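Local coordinates for protein L-lysine 6-monooxygenase involved in desferrioxamine biosynthesis (PDB 5O8P) that probably hydroxylates a terminal amine of cadaverine with FAD, NADPH and molecular oxygen, in the pathway to the siderophore desferrioxamine, at residues L23-E28 and E112-L117; S73-L78 and Q108-R113; P229-L234 and L299-E304. One frame throughout, in Å; residues are numbered along the deposited sequence.

Contact 1: residues L23-E28 and E112-L117; sequences LACLSE and ERLGNL
Two flat polar groups carry this contact, the amide of Asn116 and the carboxylate of Glu28. Ala24 O sits at the edge of the Asn116 amide, in its plane, and takes a nearly straight bond from Asn116 ND2 (3.1 Å, 172° at the hydrogen). Asn116 OD1, at the other end of the amide, lies beside Ala24 CB. Asn116 CG is held between its own backbone N and carbonyl carbon (chi1 50°), which puts CG on the side of Ala24. Ala24 O is thereby gripped twice, since the backbone N of Glu28, four residues on, reaches it from the opposite face of the carbonyl plane. At the Glu28 carboxylate, Gly115 N meets OE2 at 2.9 Å on the syn side, tilted 33° out of the plane. Glu28 OE1 is bonded to Tyr75 OH, so each oxygen has its own partner.

Two leucines add apolar contacts. Leu114 forks over the helix, with CD1 4.0 Å from Ala24 CB and also against Cys25 SG, while CD2 passes 3.5 Å from Glu28 OE1. Leu117 CD2 packs on Ala24 CB at 3.8 Å.

The example illustrates how a helix C-terminal region can be tied to a connecting turn: helix 18-27 meets the chain leaving helix 100-113 as it enters strand 117-118, which runs parallel to strand 35-38. Phe37 of strand 35-38 touches Ala24, Ser27, Asn116 and Leu117, its backbone bonded to that of Asn116, while Leu23 and Leu26 of helix 18-27 pack on helix 399-410.

Contact 2: residues S73-L78 and Q108-R113; sequences SPYSLL and QWAAER
Tyr75 and Ala110 bring the two backbones together, their CA atoms 6.0 Å apart where a type I beta turn, Ser73 to Ser76, meets the last turns of helix 100-113. The turn is reinforced by an ST turn, in which Ser73 OG accepts from Tyr75 N, and it runs into the N-cap of helix 77-83, where Ser76 OG caps Asn79 N.

Tyr75 lies against the helix through one side of its ring: CD1 rests 3.9 Å from Ala110 CB, and CE1 is near both CB and NE of Arg113. The guanidinium forms an off-centre cation-pi contact, with Arg113 CZ 4.8 Å from the centroid of the Tyr75 ring and 27° from its normal. The two groups are turned 81° against each other, so they do not stack flat. Tyr75 OH, whose hydrogen-bond partner is Glu28, lies in the guanidinium plane at its edge. A bend at chi3 (83°) sets Arg113 NE close to the ring. One face of the same guanidinium is covered by Pro74 CB, and Pro74 CG comes 3.5 Å from Arg113 NH2. Pro74 also packs on Thr72 of the second subunit, which places this corner beside a subunit boundary.

Trp109, meeting Phe80 edge-to-face, completes the contact by presenting its ring edge to the turn, with Pro74 O in the indole plane, 3.3 Å from Trp109 CH2.

Contact 3: residues P229-L234 and L299-E304; sequences PRFYPL and LFTHSE
Pro229 O is the polar atom on which Thr301 and His302 close, although neither is hydrogen-bonded to it. His302 NE2 comes within 3.3 Å of Pro229 O, but the angle is poor, and Thr301 CB approaches the same oxygen at 3.6 Å. The attraction between Pro229 and His302 is instead a CH-pi contact. Pro229 CA stands over one face of the imidazole, 3.5 Å from its centroid and 18° off the normal, displaced toward the rim, with Pro229 CB beside His302 CE1.

Further along, Phe231 is the centre of an inverse gamma turn, whose bond from Tyr232 N to Arg230 O is weak. Phe231 CG lies anti to its carbonyl carbon (chi1 -60°), and the far end of the ring meets the end of strand 297-300 and the residue after it: CE2 is 3.4 Å from Thr301 CG2, and CZ is 4.2 Å from Leu299 CB.

The loop follows strand 221-225 in a parallel sheet of Rossmann type, and residues 299-304 leave an outermost strand of that sheet within this chain, 297-300, whose Leu299 makes backbone bonds to the third subunit, to begin strand 303-311. Backbone bonds of Phe300 to Trp224 and Thr226 pair strand 297-300 with strand 221-225, and the pairing carries on past it from His302 to Ala228. Tyr232 is a residue of the NADP(+) site, empty in this chain, and Arg230 forms a salt bridge with Glu235 of the third subunit.

Between the segments the chemistry is thus apolar and CH-pi, which implies close fit more than directed bonding; directional bonds are made to residues beyond them, such as Ile274, which pairs with the backbone of Tyr232 and Leu234.

From the N terminus, residues 23-28 of helix 18-27 open the span that contact 1 closes at 112-117. Within that span residues 73-78 begin a shorter loop, closed by contact 2 on 108-113; the two contacts share Glu112 and Arg113 and meet directly, with their centres 9 Å apart. Together they bind one helix end and one turn to the close of helix 100-113, in the FAD-binding part of the fold. Contact 3 follows in series, on the opposite side of the chain's centre, about 41 and 39 Å from contacts 1 and 2 between centres. It joins the loop after strand 221-225, which holds a residue of the NADP(+) site, to the end of strand 297-300 and the approach to strand 303-311 of a separate antiparallel sheet.

Contact 1: residues L23-E28 and E112-L117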
ATOM      1  N   LEU B  23      32.216  -2.030 -11.415  1.00 34.19           N
ATOM      2  CA  LEU B  23      33.201  -2.720 -12.266  1.00 35.27           C
ATOM      3  C   LEU B  23      34.360  -3.280 -11.445  1.00 35.62           C
ATOM      4  O   LEU B  23      34.825  -4.396 -11.696  1.00 32.37           O
ATOM      5  CB  LEU B  23      33.748  -1.789 -13.352  1.00 32.44           C
ATOM      6  CG  LEU B  23      34.619  -2.411 -14.448  1.00 30.49           C
ATOM      7  CD1 LEU B  23      33.993  -3.656 -15.029  1.00 31.65           C
ATOM      8  CD2 LEU B  23      34.876  -1.393 -15.544  1.00 30.10           C
ATOM      9  N   ALA B  24      34.804  -2.511 -10.450  1.00 34.49           N
ATOM     10  CA  ALA B  24      35.903  -2.925  -9.591  1.00 33.23           C
ATOM     11  C   ALA B  24      35.575  -4.163  -8.776  1.00 32.05           C
ATOM     12  O   ALA B  24      36.402  -5.078  -8.705  1.00 33.95           O
ATOM     13  CB  ALA B  24      36.320  -1.791  -8.675  1.00 34.07           C
ATOM     14  N   CYS B  25      34.390  -4.203  -8.166  1.00 29.58           N
ATOM     15  CA  CYS B  25      33.977  -5.392  -7.413  1.00 30.60           C
ATOM     16  C   CYS B  25      33.798  -6.600  -8.319  1.00 31.71           C
ATOM     17  O   CYS B  25      34.082  -7.723  -7.940  1.00 33.10           O
ATOM     18  CB  CYS B  25      32.663  -5.159  -6.686  1.00 31.79           C
ATOM     19  SG  CYS B  25      32.624  -3.765  -5.560  1.00 32.11           S
ATOM     20  N   LEU B  26      33.289  -6.363  -9.516  1.00 34.88           N
ATOM     21  CA  LEU B  26      33.079  -7.441 -10.462  1.00 37.16           C
ATOM     22  C   LEU B  26      34.387  -7.933 -11.047  1.00 35.76           C
ATOM     23  O   LEU B  26      34.511  -9.129 -11.276  1.00 35.98           O
ATOM     24  CB  LEU B  26      32.098  -7.033 -11.564  1.00 38.35           C
ATOM     25  CG  LEU B  26      30.651  -6.849 -11.092  1.00 38.32           C
ATOM     26  CD1 LEU B  26      29.780  -6.310 -12.220  1.00 39.84           C
ATOM     27  CD2 LEU B  26      30.074  -8.151 -10.560  1.00 36.66           C
ATOM     28  N   SER B  27      35.355  -7.032 -11.273  1.00 39.06           N
ATOM     29  CA  SER B  27      36.650  -7.419 -11.882  1.00 37.85           C
ATOM     30  C   SER B  27      37.647  -8.044 -10.918  1.00 36.03           C
ATOM     31  O   SER B  27      38.441  -8.863 -11.350  1.00 43.90           O
ATOM     32  CB  SER B  27      37.309  -6.253 -12.623  1.00 37.41           C
ATOM     33  OG  SER B  27      37.410  -5.093 -11.849  1.00 42.20           O
ATOM     34  N   GLU B  28      37.616  -7.679  -9.633  1.00 36.24           N
ATOM     35  CA  GLU B  28      38.606  -8.190  -8.658  1.00 37.77           C
ATOM     36  C   GLU B  28      38.824  -9.717  -8.685  1.00 39.05           C
ATOM     37  O   GLU B  28      39.968 -10.151  -8.824  1.00 39.79           O
ATOM     38  CB  GLU B  28      38.303  -7.747  -7.221  1.00 38.46           C
ATOM     39  CG  GLU B  28      39.557  -7.657  -6.344  1.00 39.40           C
ATOM     40  CD  GLU B  28      39.287  -7.343  -4.875  1.00 41.19           C
ATOM     41  OE1 GLU B  28      38.209  -7.749  -4.380  1.00 38.98           O
ATOM     42  OE2 GLU B  28      40.153  -6.705  -4.211  1.00 42.47           O
ATOM     43  N   GLU B 112      36.694   0.178   0.695  1.00 41.27           N
ATOM     44  CA  GLU B 112      37.717  -0.183   1.677  1.00 43.50           C
ATOM     45  C   GLU B 112      38.206  -1.636   1.464  1.00 41.18           C
ATOM     46  O   GLU B 112      39.405  -1.883   1.422  1.00 45.57           O
ATOM     47  CB  GLU B 112      37.178   0.045   3.108  1.00 51.21           C
ATOM     48  CG  GLU B 112      38.210   0.454   4.152  1.00 67.30           C
ATOM     49  CD  GLU B 112      39.158  -0.674   4.569  1.00 82.03           C
ATOM     50  OE1 GLU B 112      38.748  -1.865   4.551  1.00 76.86           O
ATOM     51  OE2 GLU B 112      40.327  -0.364   4.924  1.00 87.47           O
ATOM     52  N   ARG B 113      37.281  -2.579   1.285  1.00 43.31           N
ATOM     53  CA  ARG B 113      37.620  -4.012   1.119  1.00 41.45           C
ATOM     54  C   ARG B 113      38.447  -4.292  -0.143  1.00 40.28           C
ATOM     55  O   ARG B 113      39.243  -5.224  -0.174  1.00 37.28           O
ATOM     56  CB  ARG B 113      36.347  -4.876   1.076  1.00 41.94           C
ATOM     57  CG  ARG B 113      36.292  -6.025   2.073  1.00 45.18           C
ATOM     58  CD  ARG B 113      35.087  -6.936   1.818  1.00 48.46           C
ATOM     59  NE  ARG B 113      35.423  -7.891   0.755  1.00 53.04           N
ATOM     60  CZ  ARG B 113      35.311  -9.226   0.807  1.00 52.07           C
ATOM     61  NH1 ARG B 113      34.809  -9.852   1.884  1.00 50.52           N
ATOM     62  NH2 ARG B 113      35.717  -9.947  -0.252  1.00 45.90           N
ATOM     63  N   LEU B 114      38.234  -3.499  -1.187  1.00 40.45           N
ATOM     64  CA  LEU B 114      38.885  -3.728  -2.470  1.00 40.27           C
ATOM     65  C   LEU B 114      40.368  -3.399  -2.441  1.00 39.35           C
ATOM     66  O   LEU B 114      40.828  -2.558  -1.664  1.00 35.90           O
ATOM     67  CB  LEU B 114      38.225  -2.895  -3.579  1.00 41.60           C
ATOM     68  CG  LEU B 114      36.841  -3.343  -4.056  1.00 40.94           C
ATOM     69  CD1 LEU B 114      36.104  -2.192  -4.743  1.00 42.26           C
ATOM     70  CD2 LEU B 114      36.969  -4.519  -4.995  1.00 41.02           C
ATOM     71  N   GLY B 115      41.100  -4.083  -3.319  1.00 40.83           N
ATOM     72  CA  GLY B 115      42.510  -3.826  -3.551  1.00 40.33           C
ATOM     73  C   GLY B 115      42.823  -3.005  -4.796  1.00 41.66           C
ATOM     74  O   GLY B 115      43.877  -2.386  -4.872  1.00 48.47           O
ATOM     75  N   ASN B 116      41.918  -2.986  -5.770  1.00 40.78           N
ATOM     76  CA  ASN B 116      42.215  -2.402  -7.089  1.00 38.11           C
ATOM     77  C   ASN B 116      41.922  -0.908  -7.224  1.00 39.80           C
ATOM     78  O   ASN B 116      41.949  -0.387  -8.338  1.00 41.67           O
ATOM     79  CB  ASN B 116      41.527  -3.192  -8.211  1.00 37.68           C
ATOM     80  CG  ASN B 116      40.053  -3.435  -7.961  1.00 38.67           C
ATOM     81  OD1 ASN B 116      39.481  -2.939  -6.986  1.00 35.50           O
ATOM     82  ND2 ASN B 116      39.424  -4.234  -8.842  1.00 41.04           N
ATOM     83  N   LEU B 117      41.673  -0.214  -6.114  1.00 40.42           N
ATOM     84  CA  LEU B 117      41.376   1.228  -6.153  1.00 41.84           C
ATOM     85  C   LEU B 117      42.586   2.053  -5.739  1.00 37.74           C
ATOM     86  O   LEU B 117      43.272   1.671  -4.811  1.00 36.71           O
ATOM     87  CB  LEU B 117      40.200   1.554  -5.222  1.00 42.09           C
ATOM     88  CG  LEU B 117      38.939   0.712  -5.425  1.00 43.54           C
ATOM     89  CD1 LEU B 117      37.846   1.181  -4.475  1.00 42.75           C
ATOM     90  CD2 LEU B 117      38.495   0.766  -6.889  1.00 44.50           C
TER

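Contact 2: residues S73-L78 and Q108-R113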
ATOM      1  N   SER B  73      28.650 -12.690  -5.062  1.00 36.27           N
ATOM      2  CA  SER B  73      29.777 -11.802  -4.773  1.00 36.16           C
ATOM      3  C   SER B  73      29.729 -11.332  -3.337  1.00 37.76           C
ATOM      4  O   SER B  73      28.643 -11.007  -2.820  1.00 42.89           O
ATOM      5  CB  SER B  73      29.802 -10.565  -5.669  1.00 36.56           C
ATOM      6  OG  SER B  73      30.764  -9.614  -5.188  1.00 36.28           O
ATOM      7  N   PRO B  74      30.905 -11.292  -2.684  1.00 35.33           N
ATOM      8  CA  PRO B  74      30.962 -10.775  -1.324  1.00 34.60           C
ATOM      9  C   PRO B  74      30.742  -9.258  -1.230  1.00 35.44           C
ATOM     10  O   PRO B  74      30.482  -8.770  -0.132  1.00 35.99           O
ATOM     11  CB  PRO B  74      32.347 -11.195  -0.842  1.00 32.64           C
ATOM     12  CG  PRO B  74      33.147 -11.365  -2.076  1.00 32.48           C
ATOM     13  CD  PRO B  74      32.219 -11.749  -3.169  1.00 32.52           C
ATOM     14  N   TYR B  75      30.770  -8.537  -2.356  1.00 35.55           N
ATOM     15  CA  TYR B  75      30.436  -7.102  -2.355  1.00 37.03           C
ATOM     16  C   TYR B  75      28.945  -6.787  -2.417  1.00 37.75           C
ATOM     17  O   TYR B  75      28.566  -5.629  -2.589  1.00 38.78           O
ATOM     18  CB  TYR B  75      31.182  -6.383  -3.489  1.00 37.29           C
ATOM     19  CG  TYR B  75      32.654  -6.472  -3.274  1.00 38.22           C
ATOM     20  CD1 TYR B  75      33.272  -5.641  -2.368  1.00 39.00           C
ATOM     21  CD2 TYR B  75      33.414  -7.437  -3.900  1.00 36.12           C
ATOM     22  CE1 TYR B  75      34.627  -5.729  -2.125  1.00 42.06           C
ATOM     23  CE2 TYR B  75      34.770  -7.535  -3.669  1.00 36.88           C
ATOM     24  CZ  TYR B  75      35.365  -6.681  -2.773  1.00 39.84           C
ATOM     25  OH  TYR B  75      36.699  -6.766  -2.526  1.00 40.60           O
ATOM     26  N   SER B  76      28.091  -7.791  -2.256  1.00 36.73           N
ATOM     27  CA  SER B  76      26.641  -7.566  -2.297  1.00 34.58           C
ATOM     28  C   SER B  76      26.196  -6.751  -1.101  1.00 33.92           C
ATOM     29  O   SER B  76      26.828  -6.774  -0.047  1.00 36.98           O
ATOM     30  CB  SER B  76      25.874  -8.892  -2.321  1.00 31.78           C
ATOM     31  OG  SER B  76      25.841  -9.476  -1.030  1.00 29.60           O
ATOM     32  N   LEU B  77      25.093  -6.038  -1.275  1.00 34.12           N
ATOM     33  CA  LEU B  77      24.444  -5.296  -0.189  1.00 33.57           C
ATOM     34  C   LEU B  77      24.002  -6.233   0.942  1.00 34.45           C
ATOM     35  O   LEU B  77      24.126  -5.885   2.111  1.00 35.21           O
ATOM     36  CB  LEU B  77      23.269  -4.486  -0.742  1.00 30.78           C
ATOM     37  CG  LEU B  77      22.428  -3.576   0.142  1.00 31.17           C
ATOM     38  CD1 LEU B  77      21.348  -4.333   0.907  1.00 31.61           C
ATOM     39  CD2 LEU B  77      23.315  -2.769   1.067  1.00 33.91           C
ATOM     40  N   LEU B  78      23.497  -7.411   0.591  1.00 37.45           N
ATOM     41  CA  LEU B  78      23.094  -8.403   1.590  1.00 37.10           C
ATOM     42  C   LEU B  78      24.283  -8.928   2.377  1.00 34.96           C
ATOM     43  O   LEU B  78      24.185  -9.140   3.582  1.00 31.41           O
ATOM     44  CB  LEU B  78      22.314  -9.557   0.943  1.00 38.91           C
ATOM     45  CG  LEU B  78      20.885  -9.195   0.537  1.00 37.80           C
ATOM     46  CD1 LEU B  78      20.253 -10.358  -0.195  1.00 37.41           C
ATOM     47  CD2 LEU B  78      20.039  -8.823   1.746  1.00 37.14           C
ATOM     48  N   GLN B 108      31.217   2.614   0.733  1.00 34.58           N
ATOM     49  CA  GLN B 108      32.476   2.909   1.421  1.00 34.62           C
ATOM     50  C   GLN B 108      33.086   1.633   1.950  1.00 35.16           C
ATOM     51  O   GLN B 108      34.267   1.405   1.783  1.00 37.12           O
ATOM     52  CB  GLN B 108      32.268   3.916   2.561  1.00 35.46           C
ATOM     53  CG  GLN B 108      32.102   5.352   2.068  1.00 36.89           C
ATOM     54  CD  GLN B 108      31.699   6.323   3.163  1.00 39.63           C
ATOM     55  OE1 GLN B 108      31.419   5.931   4.301  1.00 42.91           O
ATOM     56  NE2 GLN B 108      31.641   7.601   2.817  1.00 38.51           N
ATOM     57  N   TRP B 109      32.274   0.792   2.571  1.00 37.33           N
ATOM     58  CA  TRP B 109      32.711  -0.539   2.988  1.00 35.94           C
ATOM     59  C   TRP B 109      33.300  -1.354   1.838  1.00 35.92           C
ATOM     60  O   TRP B 109      34.331  -1.995   2.007  1.00 36.41           O
ATOM     61  CB  TRP B 109      31.540  -1.285   3.611  1.00 35.57           C
ATOM     62  CG  TRP B 109      31.783  -2.700   3.891  1.00 36.32           C
ATOM     63  CD1 TRP B 109      32.339  -3.224   5.003  1.00 37.11           C
ATOM     64  CD2 TRP B 109      31.453  -3.790   3.048  1.00 38.46           C
ATOM     65  NE1 TRP B 109      32.382  -4.586   4.918  1.00 38.45           N
ATOM     66  CE2 TRP B 109      31.838  -4.963   3.724  1.00 39.36           C
ATOM     67  CE3 TRP B 109      30.851  -3.892   1.789  1.00 39.10           C
ATOM     68  CZ2 TRP B 109      31.661  -6.226   3.186  1.00 41.36           C
ATOM     69  CZ3 TRP B 109      30.652  -5.150   1.259  1.00 40.83           C
ATOM     70  CH2 TRP B 109      31.059  -6.304   1.960  1.00 41.89           C
ATOM     71  N   ALA B 110      32.643  -1.337   0.684  1.00 36.56           N
ATOM     72  CA  ALA B 110      33.148  -2.041  -0.485  1.00 40.10           C
ATOM     73  C   ALA B 110      34.481  -1.453  -0.947  1.00 42.26           C
ATOM     74  O   ALA B 110      35.441  -2.183  -1.176  1.00 45.28           O
ATOM     75  CB  ALA B 110      32.134  -2.001  -1.616  1.00 41.71           C
ATOM     76  N   ALA B 111      34.539  -0.134  -1.067  1.00 42.21           N
ATOM     77  CA  ALA B 111      35.755   0.544  -1.518  1.00 41.61           C
ATOM     78  C   ALA B 111      36.945   0.240  -0.605  1.00 40.23           C
ATOM     79  O   ALA B 111      38.050   0.055  -1.079  1.00 39.43           O
ATOM     80  CB  ALA B 111      35.530   2.043  -1.608  1.00 40.43           C
ATOM     81  N   GLU B 112      36.694   0.178   0.695  1.00 41.27           N
ATOM     82  CA  GLU B 112      37.717  -0.183   1.677  1.00 43.50           C
ATOM     83  C   GLU B 112      38.206  -1.636   1.464  1.00 41.18           C
ATOM     84  O   GLU B 112      39.405  -1.883   1.422  1.00 45.57           O
ATOM     85  CB  GLU B 112      37.178   0.045   3.108  1.00 51.21           C
ATOM     86  CG  GLU B 112      38.210   0.454   4.152  1.00 67.30           C
ATOM     87  CD  GLU B 112      39.158  -0.674   4.569  1.00 82.03           C
ATOM     88  OE1 GLU B 112      38.748  -1.865   4.551  1.00 76.86           O
ATOM     89  OE2 GLU B 112      40.327  -0.364   4.924  1.00 87.47           O
ATOM     90  N   ARG B 113      37.281  -2.579   1.285  1.00 43.31           N
ATOM     91  CA  ARG B 113      37.620  -4.012   1.119  1.00 41.45           C
ATOM     92  C   ARG B 113      38.447  -4.292  -0.143  1.00 40.28           C
ATOM     93  O   ARG B 113      39.243  -5.224  -0.174  1.00 37.28           O
ATOM     94  CB  ARG B 113      36.347  -4.876   1.076  1.00 41.94           C
ATOM     95  CG  ARG B 113      36.292  -6.025   2.073  1.00 45.18           C
ATOM     96  CD  ARG B 113      35.087  -6.936   1.818  1.00 48.46           C
ATOM     97  NE  ARG B 113      35.423  -7.891   0.755  1.00 53.04           N
ATOM     98  CZ  ARG B 113      35.311  -9.226   0.807  1.00 52.07           C
ATOM     99  NH1 ARG B 113      34.809  -9.852   1.884  1.00 50.52           N
ATOM    100  NH2 ARG B 113      35.717  -9.947  -0.252  1.00 45.90           N
TER

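Contact 3: residues P229-L234 and L299-E304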
ATOM      1  N   PRO B 229       6.124  20.848 -17.853  1.00 51.84           N
ATOM      2  CA  PRO B 229       4.684  21.141 -17.976  1.00 51.50           C
ATOM      3  C   PRO B 229       3.861  20.786 -16.720  1.00 46.88           C
ATOM      4  O   PRO B 229       2.862  21.438 -16.437  1.00 45.30           O
ATOM      5  CB  PRO B 229       4.263  20.284 -19.184  1.00 52.11           C
ATOM      6  CG  PRO B 229       5.236  19.151 -19.197  1.00 50.08           C
ATOM      7  CD  PRO B 229       6.537  19.757 -18.764  1.00 50.25           C
ATOM      8  N   ARG B 230       4.283  19.751 -16.000  1.00 43.81           N
ATOM      9  CA  ARG B 230       3.678  19.341 -14.745  1.00 46.23           C
ATOM     10  C   ARG B 230       4.800  18.921 -13.818  1.00 43.95           C
ATOM     11  O   ARG B 230       5.968  18.891 -14.223  1.00 43.37           O
ATOM     12  CB  ARG B 230       2.778  18.128 -14.975  1.00 52.99           C
ATOM     13  CG  ARG B 230       1.586  18.368 -15.900  1.00 63.16           C
ATOM     14  CD  ARG B 230       1.066  17.101 -16.568  1.00 68.28           C
ATOM     15  NE  ARG B 230       1.972  16.705 -17.636  1.00 74.72           N
ATOM     16  CZ  ARG B 230       2.655  15.560 -17.705  1.00 86.05           C
ATOM     17  NH1 ARG B 230       2.537  14.622 -16.764  1.00 90.72           N
ATOM     18  NH2 ARG B 230       3.481  15.359 -18.732  1.00 87.82           N
ATOM     19  N   PHE B 231       4.452  18.597 -12.573  1.00 42.36           N
ATOM     20  CA  PHE B 231       5.385  17.941 -11.655  1.00 42.87           C
ATOM     21  C   PHE B 231       5.248  16.440 -11.890  1.00 43.67           C
ATOM     22  O   PHE B 231       4.645  15.724 -11.077  1.00 43.99           O
ATOM     23  CB  PHE B 231       5.101  18.341 -10.197  1.00 42.76           C
ATOM     24  CG  PHE B 231       5.221  19.813  -9.955  1.00 41.27           C
ATOM     25  CD1 PHE B 231       6.448  20.391  -9.667  1.00 39.60           C
ATOM     26  CD2 PHE B 231       4.113  20.628 -10.058  1.00 44.23           C
ATOM     27  CE1 PHE B 231       6.559  21.753  -9.470  1.00 39.90           C
ATOM     28  CE2 PHE B 231       4.213  21.996  -9.852  1.00 44.38           C
ATOM     29  CZ  PHE B 231       5.439  22.561  -9.562  1.00 41.32           C
ATOM     30  N   TYR B 232       5.771  15.983 -13.031  1.00 44.95           N
ATOM     31  CA  TYR B 232       5.491  14.625 -13.495  1.00 42.99           C
ATOM     32  C   TYR B 232       6.180  13.591 -12.619  1.00 42.35           C
ATOM     33  O   TYR B 232       7.305  13.802 -12.176  1.00 45.62           O
ATOM     34  CB  TYR B 232       5.804  14.398 -15.000  1.00 49.21           C
ATOM     35  CG  TYR B 232       7.139  14.894 -15.533  1.00 53.45           C
ATOM     36  CD1 TYR B 232       8.340  14.345 -15.080  1.00 57.08           C
ATOM     37  CD2 TYR B 232       7.199  15.887 -16.522  1.00 57.16           C
ATOM     38  CE1 TYR B 232       9.574  14.778 -15.569  1.00 62.22           C
ATOM     39  CE2 TYR B 232       8.426  16.330 -17.019  1.00 63.37           C
ATOM     40  CZ  TYR B 232       9.617  15.776 -16.537  1.00 65.45           C
ATOM     41  OH  TYR B 232      10.843  16.206 -17.010  1.00 64.74           O
ATOM     42  N   PRO B 233       5.485  12.485 -12.330  1.00 43.41           N
ATOM     43  CA  PRO B 233       6.145  11.397 -11.624  1.00 43.99           C
ATOM     44  C   PRO B 233       7.045  10.572 -12.542  1.00 44.95           C
ATOM     45  O   PRO B 233       6.867  10.559 -13.759  1.00 46.00           O
ATOM     46  CB  PRO B 233       4.977  10.546 -11.125  1.00 41.91           C
ATOM     47  CG  PRO B 233       3.930  10.744 -12.149  1.00 41.23           C
ATOM     48  CD  PRO B 233       4.083  12.156 -12.640  1.00 42.32           C
ATOM     49  N   LEU B 234       7.997   9.890 -11.923  1.00 48.33           N
ATOM     50  CA  LEU B 234       8.830   8.909 -12.577  1.00 46.92           C
ATOM     51  C   LEU B 234       7.922   7.729 -12.863  1.00 45.39           C
ATOM     52  O   LEU B 234       7.255   7.251 -11.941  1.00 43.15           O
ATOM     53  CB  LEU B 234       9.948   8.474 -11.634  1.00 51.49           C
ATOM     54  CG  LEU B 234      10.954   7.479 -12.185  1.00 62.07           C
ATOM     55  CD1 LEU B 234      11.921   8.208 -13.088  1.00 58.10           C
ATOM     56  CD2 LEU B 234      11.692   6.766 -11.053  1.00 70.88           C
ATOM     57  N   LEU B 299       3.752  27.804  -6.636  1.00 36.29           N
ATOM     58  CA  LEU B 299       4.226  26.715  -7.463  1.00 35.69           C
ATOM     59  C   LEU B 299       3.857  27.046  -8.893  1.00 36.12           C
ATOM     60  O   LEU B 299       2.678  27.118  -9.206  1.00 36.11           O
ATOM     61  CB  LEU B 299       3.588  25.395  -7.031  1.00 36.01           C
ATOM     62  CG  LEU B 299       4.050  24.827  -5.680  1.00 36.63           C
ATOM     63  CD1 LEU B 299       3.380  25.496  -4.495  1.00 37.72           C
ATOM     64  CD2 LEU B 299       3.791  23.329  -5.613  1.00 37.43           C
ATOM     65  N   PHE B 300       4.855  27.276  -9.742  1.00 38.56           N
ATOM     66  CA  PHE B 300       4.629  27.538 -11.166  1.00 41.04           C
ATOM     67  C   PHE B 300       5.158  26.409 -12.044  1.00 40.64           C
ATOM     68  O   PHE B 300       6.072  25.692 -11.658  1.00 42.00           O
ATOM     69  CB  PHE B 300       5.295  28.846 -11.552  1.00 43.82           C
ATOM     70  CG  PHE B 300       4.678  30.044 -10.901  1.00 43.46           C
ATOM     71  CD1 PHE B 300       5.119  30.481  -9.657  1.00 42.75           C
ATOM     72  CD2 PHE B 300       3.651  30.732 -11.523  1.00 44.23           C
ATOM     73  CE1 PHE B 300       4.558  31.590  -9.045  1.00 42.54           C
ATOM     74  CE2 PHE B 300       3.081  31.845 -10.920  1.00 47.95           C
ATOM     75  CZ  PHE B 300       3.544  32.276  -9.677  1.00 46.42           C
ATOM     76  N   THR B 301       4.566  26.259 -13.224  1.00 39.97           N
ATOM     77  CA  THR B 301       4.968  25.234 -14.194  1.00 40.53           C
ATOM     78  C   THR B 301       5.124  25.898 -15.548  1.00 41.22           C
ATOM     79  O   THR B 301       4.889  27.095 -15.671  1.00 42.15           O
ATOM     80  CB  THR B 301       3.919  24.111 -14.281  1.00 40.33           C
ATOM     81  OG1 THR B 301       2.610  24.687 -14.314  1.00 39.71           O
ATOM     82  CG2 THR B 301       4.031  23.175 -13.085  1.00 39.97           C
ATOM     83  N   HIS B 302       5.558  25.138 -16.553  1.00 44.35           N
ATOM     84  CA  HIS B 302       5.775  25.657 -17.911  1.00 47.04           C
ATOM     85  C   HIS B 302       6.726  26.864 -17.999  1.00 48.28           C
ATOM     86  O   HIS B 302       6.778  27.523 -19.036  1.00 55.51           O
ATOM     87  CB  HIS B 302       4.430  26.037 -18.564  1.00 49.01           C
ATOM     88  CG  HIS B 302       3.554  24.866 -18.874  1.00 50.35           C
ATOM     89  ND1 HIS B 302       3.769  24.042 -19.959  1.00 49.16           N
ATOM     90  CD2 HIS B 302       2.441  24.397 -18.261  1.00 50.46           C
ATOM     91  CE1 HIS B 302       2.834  23.110 -19.992  1.00 51.70           C
ATOM     92  NE2 HIS B 302       2.018  23.301 -18.971  1.00 54.12           N
ATOM     93  N   SER B 303       7.499  27.132 -16.946  1.00 47.26           N
ATOM     94  CA  SER B 303       8.178  28.422 -16.793  1.00 45.40           C
ATOM     95  C   SER B 303       9.685  28.330 -17.022  1.00 46.91           C
ATOM     96  O   SER B 303      10.412  27.777 -16.198  1.00 45.31           O
ATOM     97  CB  SER B 303       7.889  28.992 -15.411  1.00 43.90           C
ATOM     98  OG  SER B 303       6.574  29.498 -15.366  1.00 44.42           O
ATOM     99  N   GLU B 304      10.139  28.869 -18.152  1.00 50.26           N
ATOM    100  CA  GLU B 304      11.556  28.933 -18.470  1.00 53.69           C
ATOM    101  C   GLU B 304      12.144  30.178 -17.835  1.00 49.56           C
ATOM    102  O   GLU B 304      11.556  31.251 -17.923  1.00 49.93           O
ATOM    103  CB  GLU B 304      11.774  28.999 -19.983  1.00 61.70           C
ATOM    104  CG  GLU B 304      13.248  28.971 -20.381  1.00 70.16           C
ATOM    105  CD  GLU B 304      13.488  29.398 -21.814  1.00 75.95           C
ATOM    106  OE1 GLU B 304      13.394  30.620 -22.097  1.00 76.67           O
ATOM    107  OE2 GLU B 304      13.797  28.515 -22.646  1.00 77.30           O
TER